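Local coordinates for UDP-N-acetylmuramate-alanine ligase MurC (Thermotoga maritima, PDB 1J6U), which joins L-alanine to UDP-N-acetylmuramate at the expense of ATP, a step of peptidoglycan biosynthesis in cell wall formation, at residues L30-N35 against R106-R111; M131-L136 against P143-G148; N100-F105 against Y168-S173; D73-T78 against P86-A91. All coordinates share one frame; numbering follows the deposited sequence.

Contact 1. Residues L30-N35 against R106-R111; sequences LHEFSN and RDTLKR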
loop_
_atom_site.group_PDB
_atom_site.type_symbol
_atom_site.label_atom_id
_atom_site.label_comp_id
_atom_site.label_asym_id
_atom_site.label_seq_id
_atom_site.Cartn_x
_atom_site.Cartn_y
_atom_site.Cartn_z
ATOM N N LEU A 30 1.741 -15.734 7.305
ATOM C CA LEU A 30 3.103 -16.100 6.880
ATOM C C LEU A 30 4.076 -16.057 8.086
ATOM O O LEU A 30 4.890 -16.942 8.273
ATOM C CB LEU A 30 3.558 -15.170 5.753
ATOM C CG LEU A 30 2.959 -15.435 4.358
ATOM C CD1 LEU A 30 2.955 -14.153 3.539
ATOM C CD2 LEU A 30 3.751 -16.514 3.625
ATOM N N HIS A 31 3.974 -15.023 8.903
ATOM C CA HIS A 31 4.788 -14.924 10.099
ATOM C C HIS A 31 4.612 -16.194 10.970
ATOM O O HIS A 31 5.593 -16.834 11.362
ATOM C CB HIS A 31 4.370 -13.670 10.884
ATOM C CG HIS A 31 5.132 -13.468 12.151
ATOM N ND1 HIS A 31 6.499 -13.303 12.177
ATOM C CD2 HIS A 31 4.716 -13.405 13.437
ATOM C CE1 HIS A 31 6.894 -13.147 13.427
ATOM N NE2 HIS A 31 5.832 -13.205 14.209
ATOM N N GLU A 32 3.361 -16.556 11.258
ATOM C CA GLU A 32 3.066 -17.733 12.074
ATOM C C GLU A 32 3.567 -18.990 11.377
ATOM O O GLU A 32 4.084 -19.923 12.003
ATOM C CB GLU A 32 1.560 -17.824 12.336
ATOM C CG GLU A 32 1.041 -16.748 13.281
ATOM C CD GLU A 32 1.703 -16.815 14.651
ATOM O OE1 GLU A 32 2.287 -17.872 14.959
ATOM O OE2 GLU A 32 1.638 -15.827 15.428
ATOM N N PHE A 33 3.406 -19.010 10.067
ATOM C CA PHE A 33 3.890 -20.113 9.254
ATOM C C PHE A 33 5.421 -20.200 9.388
ATOM O O PHE A 33 5.984 -21.278 9.496
ATOM C CB PHE A 33 3.571 -19.839 7.810
ATOM C CG PHE A 33 4.128 -20.852 6.890
ATOM C CD1 PHE A 33 3.627 -22.146 6.883
ATOM C CD2 PHE A 33 5.125 -20.511 5.993
ATOM C CE1 PHE A 33 4.102 -23.082 5.988
ATOM C CE2 PHE A 33 5.611 -21.452 5.089
ATOM C CZ PHE A 33 5.096 -22.736 5.087
ATOM N N SER A 34 6.078 -19.042 9.358
ATOM C CA SER A 34 7.528 -18.974 9.485
ATOM C C SER A 34 7.951 -19.385 10.889
ATOM O O SER A 34 9.087 -19.781 11.096
ATOM C CB SER A 34 8.029 -17.557 9.209
ATOM O OG SER A 34 7.962 -17.256 7.822
ATOM N N ASN A 35 7.041 -19.296 11.852
ATOM C CA ASN A 35 7.383 -19.674 13.213
ATOM C C ASN A 35 7.050 -21.114 13.463
ATOM O O ASN A 35 6.994 -21.537 14.596
ATOM C CB ASN A 35 6.640 -18.829 14.241
ATOM C CG ASN A 35 7.117 -17.403 14.283
ATOM O OD1 ASN A 35 8.107 -17.047 13.648
ATOM N ND2 ASN A 35 6.414 -16.571 15.040
ATOM N N ARG A 106 -0.966 -7.080 17.533
ATOM C CA ARG A 106 -0.346 -6.424 18.659
ATOM C C ARG A 106 0.201 -7.438 19.627
ATOM O O ARG A 106 1.305 -7.287 20.151
ATOM C CB ARG A 106 -1.307 -5.550 19.408
ATOM C CG ARG A 106 -0.545 -4.536 20.203
ATOM C CD ARG A 106 -1.413 -3.757 21.123
ATOM N NE ARG A 106 -1.761 -4.565 22.272
ATOM C CZ ARG A 106 -2.524 -4.127 23.252
ATOM N NH1 ARG A 106 -3.003 -2.896 23.193
ATOM N NH2 ARG A 106 -2.806 -4.914 24.275
ATOM N N ASP A 107 -0.568 -8.478 19.881
ATOM C CA ASP A 107 -0.085 -9.486 20.792
ATOM C C ASP A 107 1.137 -10.116 20.172
ATOM O O ASP A 107 2.093 -10.452 20.871
ATOM C CB ASP A 107 -1.143 -10.555 21.048
ATOM C CG ASP A 107 -2.260 -10.055 21.923
ATOM O OD1 ASP A 107 -2.124 -8.916 22.445
ATOM O OD2 ASP A 107 -3.260 -10.798 22.092
ATOM N N THR A 108 1.118 -10.264 18.851
ATOM C CA THR A 108 2.248 -10.897 18.189
ATOM C C THR A 108 3.506 -10.063 18.371
ATOM O O THR A 108 4.594 -10.601 18.563
ATOM C CB THR A 108 1.951 -11.167 16.699
ATOM O OG1 THR A 108 1.511 -12.533 16.546
ATOM C CG2 THR A 108 3.205 -10.921 15.847
ATOM N N LEU A 109 3.362 -8.748 18.336
ATOM C CA LEU A 109 4.516 -7.910 18.542
ATOM C C LEU A 109 4.930 -8.037 19.996
ATOM O O LEU A 109 6.117 -8.149 20.275
ATOM C CB LEU A 109 4.203 -6.458 18.192
ATOM C CG LEU A 109 3.937 -6.236 16.706
ATOM C CD1 LEU A 109 3.623 -4.790 16.428
ATOM C CD2 LEU A 109 5.148 -6.693 15.948
ATOM N N LYS A 110 3.975 -8.031 20.928
ATOM C CA LYS A 110 4.350 -8.173 22.332
ATOM C C LYS A 110 5.229 -9.399 22.488
ATOM O O LYS A 110 6.210 -9.369 23.217
ATOM C CB LYS A 110 3.136 -8.297 23.256
ATOM C CG LYS A 110 2.477 -6.958 23.564
ATOM C CD LYS A 110 1.287 -7.051 24.515
ATOM C CE LYS A 110 0.631 -5.676 24.718
ATOM N NZ LYS A 110 -0.331 -5.633 25.859
ATOM N N ARG A 111 4.897 -10.485 21.808
ATOM C CA ARG A 111 5.738 -11.658 21.918
ATOM C C ARG A 111 7.111 -11.386 21.275
ATOM O O ARG A 111 8.139 -11.791 21.812
ATOM C CB ARG A 111 5.071 -12.866 21.257
ATOM C CG ARG A 111 4.097 -13.618 22.149
ATOM C CD ARG A 111 3.321 -14.693 21.380
ATOM N NE ARG A 111 1.953 -14.256 21.101
ATOM C CZ ARG A 111 1.366 -14.314 19.904
ATOM N NH1 ARG A 111 2.013 -14.796 18.839
ATOM N NH2 ARG A 111 0.125 -13.872 19.769
#

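Contact 2. Residues M131-L136 against P143-G148; sequences MVAHVL and PTVFLG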
loop_
_atom_site.group_PDB
_atom_site.type_symbol
_atom_site.label_atom_id
_atom_site.label_comp_id
_atom_site.label_asym_id
_atom_site.label_seq_id
_atom_site.Cartn_x
_atom_site.Cartn_y
_atom_site.Cartn_z
HETATM N N MSE A 131 9.792 1.472 2.166
HETATM C CA MSE A 131 11.057 2.198 2.160
HETATM C C MSE A 131 11.851 1.902 3.457
HETATM O O MSE A 131 13.028 1.553 3.384
HETATM C CB MSE A 131 10.806 3.682 2.005
HETATM C CG MSE A 131 10.447 4.066 0.640
HETATM SE SE MSE A 131 10.030 5.923 0.541
HETATM C CE MSE A 131 10.278 6.168 -1.366
ATOM N N VAL A 132 11.191 2.021 4.619
ATOM C CA VAL A 132 11.806 1.758 5.903
ATOM C C VAL A 132 12.371 0.355 5.904
ATOM O O VAL A 132 13.545 0.157 6.225
ATOM C CB VAL A 132 10.782 1.901 7.066
ATOM C CG1 VAL A 132 11.427 1.495 8.427
ATOM C CG2 VAL A 132 10.316 3.323 7.142
ATOM N N ALA A 133 11.532 -0.612 5.544
ATOM C CA ALA A 133 11.962 -1.994 5.478
ATOM C C ALA A 133 13.145 -2.148 4.517
ATOM O O ALA A 133 14.116 -2.850 4.810
ATOM C CB ALA A 133 10.794 -2.900 4.997
ATOM N N HIS A 134 13.029 -1.544 3.341
ATOM C CA HIS A 134 14.099 -1.625 2.352
ATOM C C HIS A 134 15.440 -1.062 2.906
ATOM O O HIS A 134 16.482 -1.677 2.721
ATOM C CB HIS A 134 13.647 -0.894 1.089
ATOM C CG HIS A 134 14.712 -0.739 0.053
ATOM N ND1 HIS A 134 15.108 -1.772 -0.767
ATOM C CD2 HIS A 134 15.407 0.352 -0.353
ATOM C CE1 HIS A 134 15.993 -1.324 -1.641
ATOM N NE2 HIS A 134 16.190 -0.038 -1.410
ATOM N N VAL A 135 15.405 0.105 3.554
ATOM C CA VAL A 135 16.594 0.707 4.185
ATOM C C VAL A 135 17.181 -0.281 5.225
ATOM O O VAL A 135 18.348 -0.672 5.163
ATOM C CB VAL A 135 16.241 2.016 4.929
ATOM C CG1 VAL A 135 17.434 2.493 5.747
ATOM C CG2 VAL A 135 15.835 3.108 3.935
ATOM N N LEU A 136 16.362 -0.693 6.176
ATOM C CA LEU A 136 16.819 -1.630 7.186
ATOM C C LEU A 136 17.436 -2.882 6.539
ATOM O O LEU A 136 18.444 -3.422 7.002
ATOM C CB LEU A 136 15.660 -2.002 8.126
ATOM C CG LEU A 136 15.556 -1.350 9.518
ATOM C CD1 LEU A 136 16.726 -0.394 9.765
ATOM C CD2 LEU A 136 14.237 -0.653 9.677
ATOM N N PRO A 143 15.517 -7.061 9.260
ATOM C CA PRO A 143 14.229 -6.818 9.911
ATOM C C PRO A 143 13.123 -7.826 9.583
ATOM O O PRO A 143 13.156 -8.500 8.564
ATOM C CB PRO A 143 13.852 -5.430 9.391
ATOM C CG PRO A 143 14.331 -5.552 7.914
ATOM C CD PRO A 143 15.658 -6.253 8.022
ATOM N N THR A 144 12.162 -7.922 10.484
ATOM C CA THR A 144 10.989 -8.730 10.246
ATOM C C THR A 144 10.091 -7.646 9.654
ATOM O O THR A 144 9.952 -6.553 10.241
ATOM C CB THR A 144 10.358 -9.281 11.561
ATOM O OG1 THR A 144 11.173 -10.343 12.066
ATOM C CG2 THR A 144 8.966 -9.851 11.301
ATOM N N VAL A 145 9.514 -7.932 8.487
ATOM C CA VAL A 145 8.643 -6.977 7.809
ATOM C C VAL A 145 7.187 -7.453 7.615
ATOM O O VAL A 145 6.930 -8.592 7.253
ATOM C CB VAL A 145 9.238 -6.616 6.420
ATOM C CG1 VAL A 145 8.422 -5.483 5.751
ATOM C CG2 VAL A 145 10.717 -6.228 6.585
ATOM N N PHE A 146 6.252 -6.548 7.868
ATOM C CA PHE A 146 4.838 -6.798 7.696
ATOM C C PHE A 146 4.409 -5.655 6.801
ATOM O O PHE A 146 4.215 -4.527 7.258
ATOM C CB PHE A 146 4.062 -6.720 9.033
ATOM C CG PHE A 146 4.297 -7.880 9.929
ATOM C CD1 PHE A 146 5.380 -7.897 10.802
ATOM C CD2 PHE A 146 3.457 -8.995 9.878
ATOM C CE1 PHE A 146 5.607 -9.026 11.606
ATOM C CE2 PHE A 146 3.697 -10.105 10.679
ATOM C CZ PHE A 146 4.774 -10.118 11.541
ATOM N N LEU A 147 4.229 -5.954 5.525
ATOM C CA LEU A 147 3.852 -4.927 4.571
ATOM C C LEU A 147 2.409 -5.063 4.131
ATOM O O LEU A 147 1.908 -6.178 3.977
ATOM C CB LEU A 147 4.719 -5.074 3.333
ATOM C CG LEU A 147 5.430 -3.860 2.778
ATOM C CD1 LEU A 147 5.664 -4.166 1.312
ATOM C CD2 LEU A 147 4.628 -2.570 2.976
ATOM N N GLY A 148 1.768 -3.924 3.891
ATOM C CA GLY A 148 0.398 -3.909 3.399
ATOM C C GLY A 148 0.413 -3.838 1.878
ATOM O O GLY A 148 -0.438 -3.209 1.257
#

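Contact 3. Residues N100-F105 against Y168-S173; sequences NRLHYF and YELDES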
loop_
_atom_site.group_PDB
_atom_site.type_symbol
_atom_site.label_atom_id
_atom_site.label_comp_id
_atom_site.label_asym_id
_atom_site.label_seq_id
_atom_site.Cartn_x
_atom_site.Cartn_y
_atom_site.Cartn_z
ATOM N N ASN A 100 -9.189 -11.045 16.689
ATOM C CA ASN A 100 -9.190 -10.071 15.596
ATOM C C ASN A 100 -7.772 -9.766 15.140
ATOM O O ASN A 100 -6.859 -9.647 15.958
ATOM C CB ASN A 100 -9.906 -8.802 16.040
ATOM C CG ASN A 100 -11.412 -9.041 16.230
ATOM O OD1 ASN A 100 -12.103 -9.461 15.294
ATOM N ND2 ASN A 100 -11.916 -8.798 17.437
ATOM N N ARG A 101 -7.602 -9.679 13.823
ATOM C CA ARG A 101 -6.324 -9.406 13.175
ATOM C C ARG A 101 -5.410 -8.412 13.917
ATOM O O ARG A 101 -4.343 -8.793 14.401
ATOM C CB ARG A 101 -6.596 -8.904 11.754
ATOM C CG ARG A 101 -5.367 -8.821 10.827
ATOM C CD ARG A 101 -5.759 -8.266 9.434
ATOM N NE ARG A 101 -6.536 -7.024 9.556
ATOM C CZ ARG A 101 -7.357 -6.536 8.616
ATOM N NH1 ARG A 101 -8.034 -5.394 8.815
ATOM N NH2 ARG A 101 -7.514 -7.188 7.466
ATOM N N LEU A 102 -5.848 -7.161 14.047
ATOM C CA LEU A 102 -5.015 -6.126 14.655
ATOM C C LEU A 102 -4.612 -6.472 16.043
ATOM O O LEU A 102 -3.432 -6.406 16.401
ATOM C CB LEU A 102 -5.715 -4.775 14.690
ATOM C CG LEU A 102 -4.965 -3.597 14.089
ATOM C CD1 LEU A 102 -5.427 -2.352 14.805
ATOM C CD2 LEU A 102 -3.442 -3.784 14.207
ATOM N N HIS A 103 -5.614 -6.832 16.828
ATOM C CA HIS A 103 -5.398 -7.205 18.209
ATOM C C HIS A 103 -4.399 -8.359 18.313
ATOM O O HIS A 103 -3.528 -8.349 19.168
ATOM C CB HIS A 103 -6.725 -7.616 18.846
ATOM C CG HIS A 103 -6.596 -7.960 20.287
ATOM N ND1 HIS A 103 -6.702 -7.015 21.285
ATOM C CD2 HIS A 103 -6.258 -9.121 20.897
ATOM C CE1 HIS A 103 -6.430 -7.578 22.449
ATOM N NE2 HIS A 103 -6.156 -8.854 22.241
ATOM N N TYR A 104 -4.528 -9.356 17.446
ATOM C CA TYR A 104 -3.623 -10.502 17.473
ATOM C C TYR A 104 -2.212 -10.059 17.067
ATOM O O TYR A 104 -1.197 -10.526 17.599
ATOM C CB TYR A 104 -4.105 -11.566 16.508
ATOM C CG TYR A 104 -3.236 -12.792 16.507
ATOM C CD1 TYR A 104 -3.244 -13.681 17.590
ATOM C CD2 TYR A 104 -2.419 -13.088 15.409
ATOM C CE1 TYR A 104 -2.467 -14.847 17.572
ATOM C CE2 TYR A 104 -1.637 -14.238 15.387
ATOM C CZ TYR A 104 -1.672 -15.112 16.467
ATOM O OH TYR A 104 -0.925 -16.253 16.416
ATOM N N PHE A 105 -2.169 -9.163 16.091
ATOM C CA PHE A 105 -0.919 -8.621 15.627
ATOM C C PHE A 105 -0.222 -7.913 16.809
ATOM O O PHE A 105 0.973 -8.121 17.070
ATOM C CB PHE A 105 -1.182 -7.629 14.499
ATOM C CG PHE A 105 0.056 -7.065 13.927
ATOM C CD1 PHE A 105 1.040 -7.911 13.419
ATOM C CD2 PHE A 105 0.269 -5.693 13.923
ATOM C CE1 PHE A 105 2.230 -7.402 12.908
ATOM C CE2 PHE A 105 1.453 -5.170 13.417
ATOM C CZ PHE A 105 2.434 -6.032 12.907
ATOM N N TYR A 168 6.461 -2.386 10.439
ATOM C CA TYR A 168 5.081 -2.658 10.062
ATOM C C TYR A 168 4.240 -1.424 9.819
ATOM O O TYR A 168 4.579 -0.302 10.179
ATOM C CB TYR A 168 4.420 -3.535 11.108
ATOM C CG TYR A 168 4.397 -2.899 12.466
ATOM C CD1 TYR A 168 3.299 -2.130 12.884
ATOM C CD2 TYR A 168 5.485 -3.061 13.350
ATOM C CE1 TYR A 168 3.276 -1.536 14.155
ATOM C CE2 TYR A 168 5.472 -2.473 14.632
ATOM C CZ TYR A 168 4.366 -1.722 15.021
ATOM O OH TYR A 168 4.332 -1.214 16.280
ATOM N N GLU A 169 3.122 -1.681 9.183
ATOM C CA GLU A 169 2.146 -0.686 8.784
ATOM C C GLU A 169 1.015 -0.697 9.824
ATOM O O GLU A 169 0.593 -1.731 10.234
ATOM C CB GLU A 169 1.628 -1.133 7.410
ATOM C CG GLU A 169 0.833 -0.167 6.583
ATOM C CD GLU A 169 0.500 -0.738 5.193
ATOM O OE1 GLU A 169 1.440 -1.038 4.408
ATOM O OE2 GLU A 169 -0.710 -0.889 4.890
ATOM N N LEU A 170 0.549 0.447 10.279
ATOM C CA LEU A 170 -0.564 0.468 11.207
ATOM C C LEU A 170 -1.699 1.146 10.471
ATOM O O LEU A 170 -1.553 2.263 9.974
ATOM C CB LEU A 170 -0.249 1.291 12.461
ATOM C CG LEU A 170 0.293 0.526 13.649
ATOM C CD1 LEU A 170 0.384 1.465 14.822
ATOM C CD2 LEU A 170 -0.637 -0.603 13.988
ATOM N N ASP A 171 -2.844 0.494 10.397
ATOM C CA ASP A 171 -3.958 1.128 9.710
ATOM C C ASP A 171 -4.744 2.035 10.654
ATOM O O ASP A 171 -5.360 1.571 11.612
ATOM C CB ASP A 171 -4.879 0.068 9.112
ATOM C CG ASP A 171 -6.154 0.660 8.609
ATOM O OD1 ASP A 171 -6.076 1.712 7.934
ATOM O OD2 ASP A 171 -7.228 0.074 8.896
ATOM N N GLU A 172 -4.733 3.329 10.383
ATOM C CA GLU A 172 -5.437 4.238 11.243
ATOM C C GLU A 172 -6.935 4.186 11.022
ATOM O O GLU A 172 -7.668 5.125 11.366
ATOM C CB GLU A 172 -4.908 5.677 11.082
ATOM C CG GLU A 172 -4.673 6.211 9.656
ATOM C CD GLU A 172 -5.928 6.294 8.811
ATOM O OE1 GLU A 172 -6.436 5.219 8.412
ATOM O OE2 GLU A 172 -6.403 7.429 8.550
ATOM N N SER A 173 -7.406 3.093 10.443
ATOM C CA SER A 173 -8.839 2.984 10.221
ATOM C C SER A 173 -9.414 2.410 11.469
ATOM O O SER A 173 -10.519 2.743 11.858
ATOM C CB SER A 173 -9.162 2.076 9.042
ATOM O OG SER A 173 -8.870 2.778 7.861
#

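Contact 4. Residues D73-T78 against P86-A91; sequences DLVIKT and PEIVRA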
loop_
_atom_site.group_PDB
_atom_site.type_symbol
_atom_site.label_atom_id
_atom_site.label_comp_id
_atom_site.label_asym_id
_atom_site.label_seq_id
_atom_site.Cartn_x
_atom_site.Cartn_y
_atom_site.Cartn_z
ATOM N N ASP A 73 -6.657 -24.449 17.144
ATOM C CA ASP A 73 -6.570 -24.085 18.539
ATOM C C ASP A 73 -6.915 -22.641 18.588
ATOM O O ASP A 73 -7.241 -22.076 19.641
ATOM C CB ASP A 73 -5.138 -24.232 19.045
ATOM C CG ASP A 73 -4.598 -25.598 18.798
ATOM O OD1 ASP A 73 -5.329 -26.561 19.110
ATOM O OD2 ASP A 73 -3.460 -25.718 18.290
ATOM N N LEU A 74 -6.847 -22.027 17.425
ATOM C CA LEU A 74 -7.072 -20.608 17.393
ATOM C C LEU A 74 -7.668 -20.165 16.082
ATOM O O LEU A 74 -7.330 -20.686 15.020
ATOM C CB LEU A 74 -5.729 -19.923 17.632
ATOM C CG LEU A 74 -5.864 -18.424 17.736
ATOM C CD1 LEU A 74 -6.778 -18.134 18.940
ATOM C CD2 LEU A 74 -4.471 -17.770 17.852
ATOM N N VAL A 75 -8.560 -19.189 16.157
ATOM C CA VAL A 75 -9.175 -18.673 14.955
ATOM C C VAL A 75 -8.952 -17.183 14.926
ATOM O O VAL A 75 -9.261 -16.501 15.906
ATOM C CB VAL A 75 -10.707 -18.880 14.929
ATOM C CG1 VAL A 75 -11.315 -17.935 13.880
ATOM C CG2 VAL A 75 -11.052 -20.310 14.585
ATOM N N ILE A 76 -8.438 -16.678 13.804
ATOM C CA ILE A 76 -8.232 -15.244 13.659
ATOM C C ILE A 76 -9.102 -14.721 12.525
ATOM O O ILE A 76 -9.218 -15.363 11.458
ATOM C CB ILE A 76 -6.777 -14.920 13.340
ATOM C CG1 ILE A 76 -5.883 -15.510 14.425
ATOM C CG2 ILE A 76 -6.609 -13.409 13.241
ATOM C CD1 ILE A 76 -4.444 -15.284 14.176
ATOM N N LYS A 77 -9.713 -13.562 12.746
ATOM C CA LYS A 77 -10.585 -12.975 11.727
ATOM C C LYS A 77 -10.345 -11.484 11.498
ATOM O O LYS A 77 -9.909 -10.755 12.383
ATOM C CB LYS A 77 -12.055 -13.192 12.110
ATOM C CG LYS A 77 -12.524 -12.374 13.299
ATOM C CD LYS A 77 -13.881 -12.856 13.788
ATOM C CE LYS A 77 -14.866 -11.728 13.974
ATOM N NZ LYS A 77 -14.599 -10.812 15.111
ATOM N N THR A 78 -10.642 -11.036 10.297
ATOM C CA THR A 78 -10.492 -9.632 9.957
ATOM C C THR A 78 -11.774 -8.881 10.296
ATOM O O THR A 78 -12.849 -9.466 10.396
ATOM C CB THR A 78 -10.258 -9.480 8.487
ATOM O OG1 THR A 78 -11.523 -9.540 7.800
ATOM C CG2 THR A 78 -9.337 -10.598 8.008
ATOM N N PRO A 86 -20.136 -18.819 8.438
ATOM C CA PRO A 86 -20.195 -20.181 8.974
ATOM C C PRO A 86 -18.977 -20.625 9.786
ATOM O O PRO A 86 -19.116 -21.392 10.730
ATOM C CB PRO A 86 -20.426 -21.053 7.720
ATOM C CG PRO A 86 -19.941 -20.211 6.589
ATOM C CD PRO A 86 -20.390 -18.809 6.990
ATOM N N GLU A 87 -17.788 -20.145 9.431
ATOM C CA GLU A 87 -16.583 -20.544 10.134
ATOM C C GLU A 87 -16.563 -19.950 11.511
ATOM O O GLU A 87 -16.112 -20.565 12.473
ATOM C CB GLU A 87 -15.345 -20.117 9.349
ATOM C CG GLU A 87 -15.156 -20.982 8.091
ATOM C CD GLU A 87 -14.103 -20.452 7.113
ATOM O OE1 GLU A 87 -13.045 -19.983 7.586
ATOM O OE2 GLU A 87 -14.320 -20.530 5.878
ATOM N N ILE A 88 -17.060 -18.743 11.619
ATOM C CA ILE A 88 -17.063 -18.134 12.913
ATOM C C ILE A 88 -18.136 -18.806 13.759
ATOM O O ILE A 88 -17.947 -18.995 14.968
ATOM C CB ILE A 88 -17.271 -16.591 12.801
ATOM C CG1 ILE A 88 -16.042 -15.980 12.130
ATOM C CG2 ILE A 88 -17.456 -15.949 14.206
ATOM C CD1 ILE A 88 -14.716 -16.412 12.804
ATOM N N VAL A 89 -19.252 -19.190 13.136
ATOM C CA VAL A 89 -20.307 -19.843 13.904
ATOM C C VAL A 89 -19.796 -21.179 14.441
ATOM O O VAL A 89 -19.964 -21.466 15.641
ATOM C CB VAL A 89 -21.625 -20.024 13.094
ATOM C CG1 VAL A 89 -22.601 -20.871 13.882
ATOM C CG2 VAL A 89 -22.265 -18.689 12.883
ATOM N N ARG A 90 -19.149 -21.975 13.584
ATOM C CA ARG A 90 -18.612 -23.245 14.040
ATOM C C ARG A 90 -17.632 -22.976 15.177
ATOM O O ARG A 90 -17.764 -23.532 16.276
ATOM C CB ARG A 90 -17.909 -23.991 12.918
ATOM C CG ARG A 90 -17.069 -25.161 13.423
ATOM C CD ARG A 90 -17.899 -26.424 13.751
ATOM N NE ARG A 90 -17.746 -27.380 12.679
ATOM C CZ ARG A 90 -17.091 -28.527 12.775
ATOM N NH1 ARG A 90 -16.535 -28.881 13.917
ATOM N NH2 ARG A 90 -16.962 -29.301 11.704
ATOM N N ALA A 91 -16.674 -22.096 14.932
ATOM C CA ALA A 91 -15.689 -21.764 15.953
ATOM C C ALA A 91 -16.358 -21.372 17.268
ATOM O O ALA A 91 -15.938 -21.805 18.335
ATOM C CB ALA A 91 -14.785 -20.627 15.477
#

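Contact 1. Residues L30-N35 against R106-R111
Two helices of the Rossmann-like N-terminal domain, 23-34 and 101-112, lie side by side, and His31 and Glu32 of the first meet Thr108 and Arg111 of the second. The pair illustrates how helices distant in sequence can associate through side chains alone: the axes of the short segments stay 12.6 Å apart and differ in direction by 36°. His31 and Thr108 reach toward each other from opposite directions, and Thr108 CG2 approaches the imidazole obliquely, 3.8 Å from His31 CD2. With CG anti to the backbone N (chi1 179°), the His31 ring is directed at the second helix, while its ND1 is hydrogen-bonded to the hydroxyl of Tyr159 and Phe146 meets it edge-to-face. One face of the ring is approached by the ND2 amide of Asn35, the first residue beyond the helix.

The carboxylate of Glu32 is shared: OE1 accepts a hydrogen bond from Asn37 ND2, and OE2 has a weak hydrogen bond with Tyr104 OH. Across the contact Glu32 OE2 forms a rather long salt bridge to Arg111 NH1, 3.6 Å, lying at the edge of the guanidinium and in its plane. The two side chains cross at about a right angle, with carboxylate and guanidinium planes 45° apart. On one face of that guanidinium, offset toward the rim, sits Thr108 CA, 3.8 Å above the plane.

Contact 2. Residues M131-L136 against P143-G148
The pyrrolidine of Pro143, puckered rather than truly flat, is the one ring that carries this contact, and it meets Leu136 along its CB-CG-CD side. Pro143 CG lies 3.8 Å from Leu136 CB, and Pro143 CD lies 4.1 Å from Leu136 C. The aromatic ring of 143-148, Phe146, belongs to the other side of the strand, where it meets Phe105 and Tyr159 edge-to-face. One turn back along the helix, the methyl of Ala133 nests against both branches of Val145: Ala133 CB is 3.6 Å from Val145 CG1 and 3.7 Å from Val145 CG2. The Val145 torsion, CG1 anti to the backbone N at -173°, turns the two methyls to the helix together.

This is helix 125-138, whose first turn belongs to the predicted ATP-binding residues 121-127 of the central domain, packing on the mixed sheet through strand 144-146. With an alanine here in place of Pro143, CG and CD would be gone, and Leu136 CB would probably face a gap while the chain entering the strand gained freedom to turn. No hydrogen bond joins the two segments, so the fit probably rests on shape, the small Ala133 being consistent with the close approach of helix and strand.

Contact 3. Residues N100-F105 against Y168-S173
Aromatic packing comes first: Phe105 turns the edge of its ring toward the face of Tyr168 in a T-shaped (edge-to-face) pair, with centroids 5.3 Å apart and planes at 78°. Phe105 CE2 reaches Tyr168 CD1 at 3.6 Å, and Phe105 CZ lies 3.7 Å from Tyr168 CB, so the phenylalanine edge covers the base of the tyrosine rather than its hydroxyl end. Tyr168 CG stands between the backbone N and the carbonyl carbon (chi1 60°), a position that carries the ring off the strand toward helix 101-112. Leu170 CG lies at the edge of the same ring, in its plane. The far end of Tyr168 is fixed by a hydrogen bond between its OH and Glu116 OE1. An alanine at Tyr168 is likely to leave the edge of Phe105 without the face it packs on and Glu116 without that partner.

Aliphatic contact is slighter: Leu102 CD2 and Leu170 CD2 meet at 4.2 Å.

Ionic groups stand further back. Arg101 NH1 is 5.5 Å from Asp171 OD2, opposite in charge but not touching, and forms its salt bridge with Glu174 instead.

The aromatic and leucine contacts lie at the junction of two domains, setting the last helix of the Rossmann-like N-terminal domain against strand 166-170 of the central ATP-binding domain, with the Leu170 side chain about 6 Å from that of Lys125, a predicted ATP-binding residue.

Contact 4. Residues D73-T78 against P86-A91
Next to Ile88, which packs on Val75 and Lys77, the carboxylate of Glu87 is held from several quarters: OE2 is hydrogen-bonded to Asn68 ND2, Ser65 N and His64 ND1, and OE1 to Ser42 OG and His16 NE2. Five bonds thus satisfy this buried acid and fix its rotation at the start of helix 86-93. On the strand side, Lys77 NZ makes a hydrogen bond to Asn100 OD1. The Lys77 chain, bent at chi3 and chi4 on the way there, leaves the methylenes to the helix, and Lys77 CD lies 3.8 Å from Ile88 CD1, the two side chains crossing at about a right angle.

Strand 74-77, helix 86-93 and strand 98-100 form a beta-alpha-beta unit of the Rossmann-like N-terminal domain, and the helix runs back over the sheet at 146° to the strand, 10.1 Å between the axes of the short segments. Ile98 of the neighbouring strand touches Val75, Lys77, Ile88 and Ala91 alike.

Val75 divides its branches between two helical residues. Val75 CG1, anti to the backbone N (chi1 162°), meets Ile88 CD1 at 3.9 Å. On the other branch, Val75 CG2 rests on Ala91 CB, also at 3.9 Å, one turn further along the helix.

In the fold
From the N terminus, residues 30-35 open a long loop that contact 1 closes at 106-111. Within that loop lies contact 4, a short closure of a helix onto the parallel sheet of the N-terminal domain. Contact 3 crosses contact 1: it starts at 100-105, on the same helix 101-112, and closes only at 168-173 in the central domain. Contact 2, a local helix-strand closure, falls inside the span of contact 3, and the two reach neighbouring strands, 144-146 and 166-170. Touches link them: Leu109 packs on Tyr168, Gly148 N meets Glu169 OE1, and Tyr104 packs on Ile76. Helix 101-112, together with His31 of helix 23-34, carries much of the meeting of the two domains in these contacts.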